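Local coordinates for polyprenyl synthetase (Zymomonas mobilis subsp. mobilis, PDB 4KKM), which probably elongates allylic isoprenyl diphosphates with isopentenyl diphosphate, as prenyltransferases of the farnesyl and geranylgeranyl diphosphate synthase family do, and binds calcium in this crystal, at residues T29-V34 against R72-V77; Q36-L41 against A89-G94; F83-E88 against A219-Q224; V93-E98 against F146-E151. All blocks are in the same frame, centred on the assembly; numbering follows the deposited sequence.

Contact 1: T29-V34 against R72-V77; sequences TMMEQV and RPLLVV
Val34 and Leu74 bring the two helices together, with Val34 CA 6.4 Å from Leu74 CA. The axes of 29-34 and 72-77 pass 9.9 Å apart, and their directions differ by 113°, nearer to perpendicular than to antiparallel. No hydrogen bond crosses between the segments. Each methyl of Leu74 meets a methionine. Its CD1 touches both CG and SD of Met30, the CG at 3.7 Å, while its CD2 reaches Met31 CG, also at 3.7 Å. With CG turned anti to the backbone N (chi1 175°), the end of Leu74 comes close to 29-34. Within the all-helical isoprenoid synthase fold, this lays the N-terminal helix 24-45 across helix 71-80. Helix 306-314 joins in, with Tyr307 against Met30, Tyr314 against Met31 and Ile311 against Leu74. Met30 runs out extended as far as SD, then turns at chi3 (-91°), which puts its CE 4.0 Å from Val77 CG1; the two side chains pass in opposite directions. Val34 works with both branches. Its CG1 touches Pro73 at one atom, 3.9 Å from Pro73 CB, and lies near Leu74 N, while its CG2 sits 4.2 Å from Val77 CG2 and also touches Leu74 CD1.

Contact 2: Q36-L41 against A89-G94; sequences QDIDRL and AALRVG
The guanidinium of Arg40 has Leu91 CD1 at its edge, near its plane, and one of its faces takes Asp37 O and Leu41 CG, both toward the rim. It fringes a helix crossing of the all-helical isoprenoid synthase fold, where 36-41 and 89-94 run at 73° to each other. In the guanidinium plane, Arg40 NH2 donates to Asp37 OD1 at 3.3 Å, an almost straight hydrogen bond (171°) that is part of a salt bridge and meets the oxygen from above the carboxylate plane. The stronger partner of Arg40 is Glu88, which binds NH1. The second guanidinium, that of Arg92, has a water at its edge, in plane, and Leu41 CD2 approaching obliquely, while its NH2 bonds to Gln45. Leu91 fills the middle: its CD1 lies 3.6 Å from Asp37 OD2, and its CB lies 3.7 Å from Leu41 CD1, with the two leucines crossing at about a right angle. An alanine in place of Asp37 would probably leave Arg40 NH2 without this acceptor, with Glu88 still on NH1, and strip part of the cover from Leu91 CD1. Ile38, with CG1 beside the backbone N (chi1 -68°), swings its CD1 to 3.7 Å from Leu91 O. The water bridges the two helices, accepting from Arg92 NH1 at 3.1 Å and donating to Leu41 O at 2.7 Å.

Contact 3: F83-E88 against A219-Q224; sequences FNVDRE and AIMGRQ
Phe83 lays its ring flat under the side chain of Gln224. Gln224 CG stands 3.5 Å from the ring centroid, a CH-pi contact over the face, and the amide stacks on one side of the ring with the two planes only 10° apart, bringing Gln224 CD 3.4 Å from Phe83 CE1. A bend at chi2 (-65°) folds Gln224 back, and its NE2 then donates to Gly222 O at 2.8 Å from above the carbonyl plane, a bond that helps fix the amide's rotation. The segment 219-224 holds a Schellman motif closing helix 208-221: Gln224 N bonds to Ala219 O, and Arg223, at positive phi, sends its N to Ile220 O. That oxygen also takes Arg223 NH1 at 2.6 Å, on a lone pair; Arg223 NH2 goes on to Glu163. Gly222, with no side chain, brings its CA 4.1 Å from Phe83 CD2. A serine in place of Phe83 would probably leave the Gln224 amide without its stacking surface and open a gap beside Gly222. Val85 crosses Met221 at about a right angle, its CG1 3.6 Å from Met221 CE and its CG2 near Met221 O. Asp86, right after it, is the N-cap of helix 87-109, its OD1 taking Ala89 N.

Contact 4: V93-E98 against F146-E151; sequences VGMAIE and FEILSE
Ala96 and Ile148 mark the close approach of two nearly antiparallel helices: Ala96 CA is 6.0 Å from Ile148 CA, and the axes of 93-98 and 146-150 come to 8.7 Å at 161°. The single methyl of Ala96 faces two larger side chains at once, its CB 3.7 Å from Leu149 CD2 and 4.1 Å from Ile148 CG2. One turn earlier Val93 adds its CG2, which lies 4.2 Å from that same Leu149 CD2. At the other branch of Ile148, Met95 curls round the CD1 methyl. Its CG touches Ile148 CD1 at 3.7 Å, and the turn at chi3 (55°) returns Met95 CE to 3.9 Å from it, the two side chains crossing at about a right angle. Near the C-terminal part of helix 131-150, Ser150 OG bonds to Glu147 O at 2.7 Å. In this all-helical fold the helix also faces the dimer partner, Phe146 stacking on Phe146 of the second subunit. Across the two segments every touching side-chain atom is carbon or sulfur, all five residues are buried and no hydrogen bond forms, so the contact probably rests on close fit and exclusion of water, and the small Ala96 is consistent with the axis spacing.

Overall arrangement
Contacts 2, 3 and 4 all use helix 87-109, and contact 1 lies against it through helix 71-80. Contacts 1 and 2 share helix 24-45, have centres about 9 Å apart, and meet where Val77 CG2 is 3.6 Å from Leu91 CD2. Contact 4 continues directly from contact 2, sharing Val93 and Gly94, with centres again about 9 Å apart. Contact 3 sits near the start of the helix, its centre about 15 Å from each of the others, and touches contact 2 where Ala89 CB is 3.7 Å from Met221 CE. The far end of that helix carries Asp108, which with Asp114 binds the calcium ion; all four contacts lie away from that site.

Contact 1: T29-V34 against R72-V77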
loop_
_atom_site.group_PDB
_atom_site.type_symbol
_atom_site.label_atom_id
_atom_site.label_comp_id
_atom_site.label_asym_id
_atom_site.label_seq_id
_atom_site.Cartn_x
_atom_site.Cartn_y
_atom_site.Cartn_z
ATOM N N THR B 29 -0.184 6.439 31.616
ATOM C CA THR B 29 0.472 5.148 31.781
ATOM C C THR B 29 0.256 4.261 30.558
ATOM O O THR B 29 1.205 3.688 30.022
ATOM C CB THR B 29 -0.014 4.421 33.051
ATOM O OG1 THR B 29 0.569 5.039 34.205
ATOM C CG2 THR B 29 0.393 2.958 33.018
ATOM N N MET B 30 -0.991 4.161 30.110
ATOM C CA MET B 30 -1.288 3.380 28.911
ATOM C C MET B 30 -0.512 3.907 27.704
ATOM O O MET B 30 0.015 3.129 26.909
ATOM C CB MET B 30 -2.796 3.350 28.619
ATOM C CG MET B 30 -3.152 2.635 27.311
ATOM S SD MET B 30 -4.921 2.542 26.949
ATOM C CE MET B 30 -5.332 0.980 27.718
ATOM N N MET B 31 -0.424 5.229 27.586
ATOM C CA MET B 31 0.271 5.848 26.459
ATOM C C MET B 31 1.750 5.472 26.422
ATOM O O MET B 31 2.275 5.087 25.376
ATOM C CB MET B 31 0.104 7.372 26.484
ATOM C CG MET B 31 -1.282 7.847 26.085
ATOM S SD MET B 31 -1.523 9.629 26.222
ATOM C CE MET B 31 -0.408 10.224 24.953
ATOM N N GLU B 32 2.414 5.570 27.570
ATOM C CA GLU B 32 3.827 5.212 27.663
ATOM C C GLU B 32 4.044 3.729 27.372
ATOM O O GLU B 32 5.037 3.346 26.754
ATOM C CB GLU B 32 4.380 5.572 29.046
ATOM C CG GLU B 32 4.301 7.057 29.371
ATOM C CD GLU B 32 4.737 7.377 30.792
ATOM O OE1 GLU B 32 4.878 6.436 31.601
ATOM O OE2 GLU B 32 4.939 8.572 31.099
ATOM N N GLN B 33 3.108 2.898 27.819
ATOM C CA GLN B 33 3.176 1.462 27.563
ATOM C C GLN B 33 2.987 1.139 26.084
ATOM O O GLN B 33 3.754 0.364 25.507
ATOM C CB GLN B 33 2.129 0.717 28.389
ATOM C CG GLN B 33 2.673 0.134 29.673
ATOM C CD GLN B 33 1.624 0.046 30.769
ATOM O OE1 GLN B 33 0.428 -0.113 30.501
ATOM N NE2 GLN B 33 2.068 0.160 32.017
ATOM N N VAL B 34 1.954 1.720 25.483
ATOM C CA VAL B 34 1.684 1.514 24.062
ATOM C C VAL B 34 2.878 1.970 23.223
ATOM O O VAL B 34 3.286 1.287 22.279
ATOM C CB VAL B 34 0.404 2.255 23.623
ATOM C CG1 VAL B 34 0.253 2.231 22.109
ATOM C CG2 VAL B 34 -0.824 1.641 24.292
ATOM N N ARG B 72 -2.872 6.520 17.104
ATOM C CA ARG B 72 -3.677 5.517 16.417
ATOM C C ARG B 72 -3.576 4.113 17.042
ATOM O O ARG B 72 -4.599 3.472 17.272
ATOM C CB ARG B 72 -3.437 5.553 14.898
ATOM C CG ARG B 72 -4.007 6.835 14.282
ATOM C CD ARG B 72 -3.275 7.285 13.016
ATOM N NE ARG B 72 -3.662 8.651 12.649
ATOM C CZ ARG B 72 -3.141 9.750 13.189
ATOM N NH1 ARG B 72 -2.201 9.661 14.123
ATOM N NH2 ARG B 72 -3.564 10.944 12.794
ATOM N N PRO B 73 -2.351 3.639 17.337
ATOM C CA PRO B 73 -2.266 2.417 18.149
ATOM C C PRO B 73 -3.014 2.526 19.478
ATOM O O PRO B 73 -3.655 1.560 19.903
ATOM C CB PRO B 73 -0.762 2.274 18.392
ATOM C CG PRO B 73 -0.149 2.849 17.147
ATOM C CD PRO B 73 -1.044 4.007 16.759
ATOM N N LEU B 74 -2.951 3.693 20.113
ATOM C CA LEU B 74 -3.618 3.899 21.394
ATOM C C LEU B 74 -5.131 3.718 21.260
ATOM O O LEU B 74 -5.769 3.098 22.110
ATOM C CB LEU B 74 -3.296 5.290 21.948
ATOM C CG LEU B 74 -4.016 5.685 23.238
ATOM C CD1 LEU B 74 -3.542 4.818 24.406
ATOM C CD2 LEU B 74 -3.818 7.172 23.525
ATOM N N LEU B 75 -5.699 4.261 20.188
ATOM C CA LEU B 75 -7.131 4.107 19.927
ATOM C C LEU B 75 -7.514 2.651 19.687
ATOM O O LEU B 75 -8.555 2.191 20.157
ATOM C CB LEU B 75 -7.550 4.955 18.724
ATOM C CG LEU B 75 -7.621 6.463 18.974
ATOM C CD1 LEU B 75 -7.771 7.212 17.656
ATOM C CD2 LEU B 75 -8.772 6.781 19.920
ATOM N N VAL B 76 -6.687 1.931 18.935
ATOM C CA VAL B 76 -6.931 0.510 18.710
ATOM C C VAL B 76 -6.933 -0.248 20.035
ATOM O O VAL B 76 -7.872 -0.991 20.337
ATOM C CB VAL B 76 -5.879 -0.114 17.767
ATOM C CG1 VAL B 76 -6.040 -1.632 17.728
ATOM C CG2 VAL B 76 -6.002 0.481 16.372
ATOM N N VAL B 77 -5.885 -0.038 20.826
ATOM C CA VAL B 77 -5.737 -0.714 22.113
ATOM C C VAL B 77 -6.909 -0.386 23.043
ATOM O O VAL B 77 -7.491 -1.281 23.665
ATOM C CB VAL B 77 -4.390 -0.352 22.795
ATOM C CG1 VAL B 77 -4.384 -0.795 24.252
ATOM C CG2 VAL B 77 -3.209 -0.961 22.030
#

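Contact 2: Q36-L41 against A89-G94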
loop_
_atom_site.group_PDB
_atom_site.type_symbol
_atom_site.label_atom_id
_atom_site.label_comp_id
_atom_site.label_asym_id
_atom_site.label_seq_id
_atom_site.Cartn_x
_atom_site.Cartn_y
_atom_site.Cartn_z
ATOM N N GLN B 36 6.041 2.052 24.092
ATOM C CA GLN B 36 7.122 1.080 24.236
ATOM C C GLN B 36 6.833 -0.192 23.444
ATOM O O GLN B 36 7.719 -0.748 22.800
ATOM C CB GLN B 36 7.351 0.737 25.709
ATOM C CG GLN B 36 8.022 1.843 26.511
ATOM C CD GLN B 36 8.476 1.369 27.881
ATOM O OE1 GLN B 36 8.382 0.184 28.205
ATOM N NE2 GLN B 36 8.972 2.296 28.694
ATOM N N ASP B 37 5.586 -0.644 23.490
ATOM C CA ASP B 37 5.192 -1.854 22.783
ATOM C C ASP B 37 5.290 -1.687 21.267
ATOM O O ASP B 37 5.748 -2.590 20.570
ATOM C CB ASP B 37 3.777 -2.264 23.183
ATOM C CG ASP B 37 3.725 -2.885 24.567
ATOM O OD1 ASP B 37 4.700 -3.577 24.938
ATOM O OD2 ASP B 37 2.717 -2.685 25.279
ATOM N N ILE B 38 4.853 -0.535 20.768
ATOM C CA ILE B 38 4.879 -0.271 19.332
ATOM C C ILE B 38 6.321 -0.183 18.844
ATOM O O ILE B 38 6.636 -0.683 17.770
ATOM C CB ILE B 38 4.061 0.994 18.958
ATOM C CG1 ILE B 38 2.570 0.729 19.187
ATOM C CG2 ILE B 38 4.297 1.407 17.491
ATOM C CD1 ILE B 38 2.014 -0.417 18.344
ATOM N N ASP B 39 7.204 0.416 19.648
ATOM C CA ASP B 39 8.637 0.433 19.313
ATOM C C ASP B 39 9.232 -0.976 19.245
ATOM O O ASP B 39 9.978 -1.301 18.312
ATOM C CB ASP B 39 9.444 1.289 20.298
ATOM C CG ASP B 39 9.416 2.769 19.953
ATOM O OD1 ASP B 39 8.931 3.135 18.861
ATOM O OD2 ASP B 39 9.894 3.576 20.773
ATOM N N ARG B 40 8.910 -1.802 20.236
ATOM C CA ARG B 40 9.341 -3.195 20.241
ATOM C C ARG B 40 8.849 -3.936 19.001
ATOM O O ARG B 40 9.605 -4.663 18.355
ATOM C CB ARG B 40 8.837 -3.922 21.492
ATOM C CG ARG B 40 8.868 -5.445 21.349
ATOM C CD ARG B 40 8.425 -6.171 22.614
ATOM N NE ARG B 40 7.046 -5.855 22.985
ATOM C CZ ARG B 40 5.975 -6.474 22.499
ATOM N NH1 ARG B 40 6.112 -7.450 21.612
ATOM N NH2 ARG B 40 4.765 -6.116 22.900
ATOM N N LEU B 41 7.577 -3.748 18.676
ATOM C CA LEU B 41 6.963 -4.480 17.577
ATOM C C LEU B 41 7.549 -4.089 16.212
ATOM O O LEU B 41 7.803 -4.952 15.368
ATOM C CB LEU B 41 5.438 -4.301 17.610
ATOM C CG LEU B 41 4.754 -4.987 18.796
ATOM C CD1 LEU B 41 3.296 -4.557 18.918
ATOM C CD2 LEU B 41 4.860 -6.498 18.668
ATOM N N ALA B 89 -2.467 -9.046 20.108
ATOM C CA ALA B 89 -3.117 -8.965 18.806
ATOM C C ALA B 89 -3.579 -7.535 18.529
ATOM O O ALA B 89 -3.342 -7.001 17.444
ATOM C CB ALA B 89 -4.290 -9.918 18.744
ATOM N N ALA B 90 -4.239 -6.925 19.513
ATOM C CA ALA B 90 -4.656 -5.525 19.410
ATOM C C ALA B 90 -3.470 -4.616 19.093
ATOM O O ALA B 90 -3.556 -3.742 18.227
ATOM C CB ALA B 90 -5.348 -5.076 20.699
ATOM N N LEU B 91 -2.355 -4.839 19.783
ATOM C CA LEU B 91 -1.146 -4.066 19.525
ATOM C C LEU B 91 -0.626 -4.237 18.094
ATOM O O LEU B 91 -0.139 -3.281 17.490
ATOM C CB LEU B 91 -0.049 -4.424 20.534
ATOM C CG LEU B 91 -0.177 -3.792 21.924
ATOM C CD1 LEU B 91 0.752 -4.493 22.914
ATOM C CD2 LEU B 91 0.121 -2.299 21.852
ATOM N N ARG B 92 -0.724 -5.447 17.551
ATOM C CA ARG B 92 -0.266 -5.692 16.179
ATOM C C ARG B 92 -1.144 -4.969 15.157
ATOM O O ARG B 92 -0.655 -4.477 14.137
ATOM C CB ARG B 92 -0.229 -7.193 15.869
ATOM C CG ARG B 92 0.790 -7.981 16.690
ATOM C CD ARG B 92 1.123 -9.321 16.038
ATOM N NE ARG B 92 1.730 -9.110 14.727
ATOM C CZ ARG B 92 3.013 -8.816 14.528
ATOM N NH1 ARG B 92 3.847 -8.717 15.557
ATOM N NH2 ARG B 92 3.462 -8.624 13.293
ATOM N N VAL B 93 -2.443 -4.918 15.426
ATOM C CA VAL B 93 -3.341 -4.123 14.592
ATOM C C VAL B 93 -2.957 -2.651 14.734
ATOM O O VAL B 93 -2.971 -1.900 13.760
ATOM C CB VAL B 93 -4.827 -4.352 14.967
ATOM C CG1 VAL B 93 -5.767 -3.387 14.195
ATOM C CG2 VAL B 93 -5.212 -5.822 14.744
ATOM N N GLY B 94 -2.593 -2.254 15.948
ATOM C CA GLY B 94 -2.070 -0.921 16.178
ATOM C C GLY B 94 -0.838 -0.668 15.321
ATOM O O GLY B 94 -0.715 0.391 14.703
HETATM O O HOH W 1 6.723 -7.463 15.315
#

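Contact 3: F83-E88 against A219-Q224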
loop_
_atom_site.group_PDB
_atom_site.type_symbol
_atom_site.label_atom_id
_atom_site.label_comp_id
_atom_site.label_asym_id
_atom_site.label_seq_id
_atom_site.Cartn_x
_atom_site.Cartn_y
_atom_site.Cartn_z
ATOM N N PHE B 83 -13.809 -4.945 24.724
ATOM C CA PHE B 83 -14.274 -6.305 24.536
ATOM C C PHE B 83 -13.168 -7.225 25.036
ATOM O O PHE B 83 -12.229 -6.758 25.679
ATOM C CB PHE B 83 -14.616 -6.492 23.059
ATOM C CG PHE B 83 -15.355 -5.306 22.477
ATOM C CD1 PHE B 83 -16.583 -4.930 23.000
ATOM C CD2 PHE B 83 -14.810 -4.549 21.449
ATOM C CE1 PHE B 83 -17.274 -3.835 22.498
ATOM C CE2 PHE B 83 -15.495 -3.445 20.937
ATOM C CZ PHE B 83 -16.726 -3.089 21.465
ATOM N N ASN B 84 -13.257 -8.521 24.788
ATOM C CA ASN B 84 -12.188 -9.376 25.293
ATOM C C ASN B 84 -11.210 -9.753 24.201
ATOM O O ASN B 84 -11.135 -10.904 23.786
ATOM C CB ASN B 84 -12.716 -10.613 26.022
ATOM C CG ASN B 84 -11.773 -11.076 27.126
ATOM O OD1 ASN B 84 -10.963 -10.294 27.629
ATOM N ND2 ASN B 84 -11.872 -12.345 27.505
ATOM N N VAL B 85 -10.467 -8.758 23.732
ATOM C CA VAL B 85 -9.509 -8.963 22.664
ATOM C C VAL B 85 -8.114 -9.173 23.229
ATOM O O VAL B 85 -7.684 -8.443 24.123
ATOM C CB VAL B 85 -9.504 -7.762 21.703
ATOM C CG1 VAL B 85 -8.505 -7.981 20.581
ATOM C CG2 VAL B 85 -10.906 -7.543 21.157
ATOM N N ASP B 86 -7.424 -10.185 22.710
ATOM C CA ASP B 86 -6.032 -10.453 23.055
ATOM C C ASP B 86 -5.207 -9.184 22.897
ATOM O O ASP B 86 -5.215 -8.558 21.835
ATOM C CB ASP B 86 -5.478 -11.553 22.151
ATOM C CG ASP B 86 -4.018 -11.854 22.423
ATOM O OD1 ASP B 86 -3.149 -11.166 21.847
ATOM O OD2 ASP B 86 -3.738 -12.785 23.206
ATOM N N ARG B 87 -4.503 -8.803 23.959
ATOM C CA ARG B 87 -3.800 -7.520 23.987
ATOM C C ARG B 87 -2.671 -7.410 22.966
ATOM O O ARG B 87 -2.483 -6.358 22.360
ATOM C CB ARG B 87 -3.278 -7.216 25.394
ATOM C CG ARG B 87 -4.357 -6.744 26.353
ATOM C CD ARG B 87 -3.822 -6.625 27.770
ATOM N NE ARG B 87 -4.850 -6.184 28.711
ATOM C CZ ARG B 87 -5.766 -6.986 29.245
ATOM N NH1 ARG B 87 -5.789 -8.272 28.925
ATOM N NH2 ARG B 87 -6.662 -6.503 30.095
ATOM N N GLU B 88 -1.916 -8.488 22.777
ATOM C CA GLU B 88 -0.827 -8.460 21.804
ATOM C C GLU B 88 -1.368 -8.350 20.378
ATOM O O GLU B 88 -0.803 -7.648 19.540
ATOM C CB GLU B 88 0.079 -9.690 21.960
ATOM C CG GLU B 88 1.286 -9.720 21.013
ATOM C CD GLU B 88 2.427 -8.794 21.439
ATOM O OE1 GLU B 88 2.267 -8.028 22.413
ATOM O OE2 GLU B 88 3.497 -8.838 20.794
ATOM N N ALA B 219 -14.192 -2.995 17.116
ATOM C CA ALA B 219 -15.476 -3.663 16.939
ATOM C C ALA B 219 -15.313 -4.972 16.175
ATOM O O ALA B 219 -15.929 -5.977 16.517
ATOM C CB ALA B 219 -16.452 -2.746 16.219
ATOM N N ILE B 220 -14.479 -4.946 15.140
ATOM C CA ILE B 220 -14.214 -6.125 14.322
ATOM C C ILE B 220 -13.506 -7.213 15.136
ATOM O O ILE B 220 -13.921 -8.377 15.127
ATOM C CB ILE B 220 -13.394 -5.746 13.064
ATOM C CG1 ILE B 220 -14.260 -4.932 12.097
ATOM C CG2 ILE B 220 -12.848 -6.985 12.360
ATOM C CD1 ILE B 220 -13.470 -4.288 10.956
ATOM N N MET B 221 -12.461 -6.823 15.864
ATOM C CA MET B 221 -11.712 -7.757 16.700
ATOM C C MET B 221 -12.597 -8.311 17.811
ATOM O O MET B 221 -12.375 -9.419 18.300
ATOM C CB MET B 221 -10.452 -7.096 17.287
ATOM C CG MET B 221 -9.347 -6.783 16.259
ATOM S SD MET B 221 -8.429 -8.251 15.742
ATOM C CE MET B 221 -7.381 -8.494 17.173
ATOM N N GLY B 222 -13.612 -7.544 18.197
ATOM C CA GLY B 222 -14.507 -7.954 19.262
ATOM C C GLY B 222 -15.764 -8.662 18.791
ATOM O O GLY B 222 -16.647 -8.954 19.598
ATOM N N ARG B 223 -15.846 -8.928 17.487
ATOM C CA ARG B 223 -17.019 -9.551 16.860
ATOM C C ARG B 223 -18.314 -8.856 17.260
ATOM O O ARG B 223 -19.292 -9.516 17.597
ATOM C CB ARG B 223 -17.133 -11.049 17.203
ATOM C CG ARG B 223 -15.918 -11.908 16.899
ATOM C CD ARG B 223 -15.189 -11.461 15.641
ATOM N NE ARG B 223 -15.892 -11.751 14.389
ATOM C CZ ARG B 223 -16.049 -10.880 13.391
ATOM N NH1 ARG B 223 -15.576 -9.638 13.494
ATOM N NH2 ARG B 223 -16.690 -11.248 12.287
ATOM N N GLN B 224 -18.314 -7.529 17.224
ATOM C CA GLN B 224 -19.455 -6.755 17.701
ATOM C C GLN B 224 -20.502 -6.501 16.617
ATOM O O GLN B 224 -20.193 -6.526 15.425
ATOM C CB GLN B 224 -18.971 -5.433 18.309
ATOM C CG GLN B 224 -18.083 -5.635 19.524
ATOM C CD GLN B 224 -18.841 -6.272 20.672
ATOM O OE1 GLN B 224 -19.836 -5.726 21.141
ATOM N NE2 GLN B 224 -18.387 -7.439 21.111
#

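Contact 4: V93-E98 against F146-E151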
loop_
_atom_site.group_PDB
_atom_site.type_symbol
_atom_site.label_atom_id
_atom_site.label_comp_id
_atom_site.label_asym_id
_atom_site.label_seq_id
_atom_site.Cartn_x
_atom_site.Cartn_y
_atom_site.Cartn_z
ATOM N N VAL B 93 -2.443 -4.918 15.426
ATOM C CA VAL B 93 -3.341 -4.123 14.592
ATOM C C VAL B 93 -2.957 -2.651 14.734
ATOM O O VAL B 93 -2.971 -1.900 13.760
ATOM C CB VAL B 93 -4.827 -4.352 14.967
ATOM C CG1 VAL B 93 -5.767 -3.387 14.195
ATOM C CG2 VAL B 93 -5.212 -5.822 14.744
ATOM N N GLY B 94 -2.593 -2.254 15.948
ATOM C CA GLY B 94 -2.070 -0.921 16.178
ATOM C C GLY B 94 -0.838 -0.668 15.321
ATOM O O GLY B 94 -0.715 0.391 14.703
ATOM N N MET B 95 0.073 -1.634 15.260
ATOM C CA MET B 95 1.252 -1.471 14.404
ATOM C C MET B 95 0.852 -1.275 12.944
ATOM O O MET B 95 1.411 -0.426 12.249
ATOM C CB MET B 95 2.228 -2.646 14.518
ATOM C CG MET B 95 3.397 -2.552 13.530
ATOM S SD MET B 95 4.787 -3.648 13.907
ATOM C CE MET B 95 3.960 -5.238 13.985
ATOM N N ALA B 96 -0.119 -2.064 12.489
ATOM C CA ALA B 96 -0.584 -1.989 11.106
ATOM C C ALA B 96 -1.107 -0.598 10.739
ATOM O O ALA B 96 -0.757 -0.069 9.684
ATOM C CB ALA B 96 -1.653 -3.053 10.835
ATOM N N ILE B 97 -1.943 -0.003 11.592
ATOM C CA ILE B 97 -2.482 1.323 11.282
ATOM C C ILE B 97 -1.367 2.358 11.362
ATOM O O ILE B 97 -1.348 3.337 10.609
ATOM C CB ILE B 97 -3.714 1.722 12.179
ATOM C CG1 ILE B 97 -4.334 3.048 11.713
ATOM C CG2 ILE B 97 -3.335 1.809 13.655
ATOM C CD1 ILE B 97 -4.806 3.019 10.267
ATOM N N GLU B 98 -0.415 2.121 12.256
ATOM C CA GLU B 98 0.704 3.042 12.411
ATOM C C GLU B 98 1.617 2.981 11.187
ATOM O O GLU B 98 2.260 3.967 10.844
ATOM C CB GLU B 98 1.473 2.756 13.710
ATOM C CG GLU B 98 2.539 3.790 14.073
ATOM C CD GLU B 98 1.982 5.144 14.522
ATOM O OE1 GLU B 98 0.752 5.371 14.467
ATOM O OE2 GLU B 98 2.798 5.998 14.928
ATOM N N PHE B 146 -0.488 -4.298 5.368
ATOM C CA PHE B 146 -1.391 -5.355 4.917
ATOM C C PHE B 146 -0.816 -6.737 5.189
ATOM O O PHE B 146 -1.561 -7.674 5.501
ATOM C CB PHE B 146 -1.766 -5.161 3.444
ATOM C CG PHE B 146 -2.558 -3.914 3.205
ATOM C CD1 PHE B 146 -3.918 -3.876 3.495
ATOM C CD2 PHE B 146 -1.943 -2.762 2.745
ATOM C CE1 PHE B 146 -4.650 -2.713 3.308
ATOM C CE2 PHE B 146 -2.669 -1.598 2.557
ATOM C CZ PHE B 146 -4.027 -1.574 2.835
ATOM N N GLU B 147 0.507 -6.860 5.094
ATOM C CA GLU B 147 1.168 -8.099 5.494
ATOM C C GLU B 147 0.869 -8.413 6.956
ATOM O O GLU B 147 0.542 -9.550 7.297
ATOM C CB GLU B 147 2.688 -8.041 5.275
ATOM C CG GLU B 147 3.351 -9.401 5.503
ATOM C CD GLU B 147 4.862 -9.373 5.362
ATOM O OE1 GLU B 147 5.400 -8.376 4.835
ATOM O OE2 GLU B 147 5.513 -10.356 5.778
ATOM N N ILE B 148 0.972 -7.400 7.812
ATOM C CA ILE B 148 0.737 -7.585 9.247
ATOM C C ILE B 148 -0.691 -8.054 9.521
ATOM O O ILE B 148 -0.910 -9.009 10.273
ATOM C CB ILE B 148 1.004 -6.279 10.038
ATOM C CG1 ILE B 148 2.491 -5.908 10.001
ATOM C CG2 ILE B 148 0.528 -6.409 11.490
ATOM C CD1 ILE B 148 2.754 -4.460 10.398
ATOM N N LEU B 149 -1.664 -7.394 8.899
ATOM C CA LEU B 149 -3.071 -7.730 9.127
ATOM C C LEU B 149 -3.448 -9.119 8.625
ATOM O O LEU B 149 -4.415 -9.718 9.101
ATOM C CB LEU B 149 -3.994 -6.699 8.478
ATOM C CG LEU B 149 -4.085 -5.327 9.146
ATOM C CD1 LEU B 149 -5.098 -4.460 8.411
ATOM C CD2 LEU B 149 -4.476 -5.484 10.616
ATOM N N SER B 150 -2.693 -9.625 7.657
ATOM C CA SER B 150 -3.024 -10.904 7.036
ATOM C C SER B 150 -2.654 -12.104 7.913
ATOM O O SER B 150 -3.225 -13.184 7.762
ATOM C CB SER B 150 -2.338 -11.030 5.672
ATOM O OG SER B 150 -0.961 -11.322 5.832
ATOM N N GLU B 151 -1.706 -11.911 8.824
ATOM C CA GLU B 151 -1.156 -13.015 9.617
ATOM C C GLU B 151 -2.099 -13.570 10.687
ATOM O O GLU B 151 -2.900 -12.844 11.276
ATOM C CB GLU B 151 0.168 -12.605 10.260
ATOM C CG GLU B 151 1.236 -12.195 9.271
ATOM C CD GLU B 151 2.580 -11.986 9.938
ATOM O OE1 GLU B 151 2.600 -11.684 11.149
ATOM O OE2 GLU B 151 3.613 -12.139 9.256
#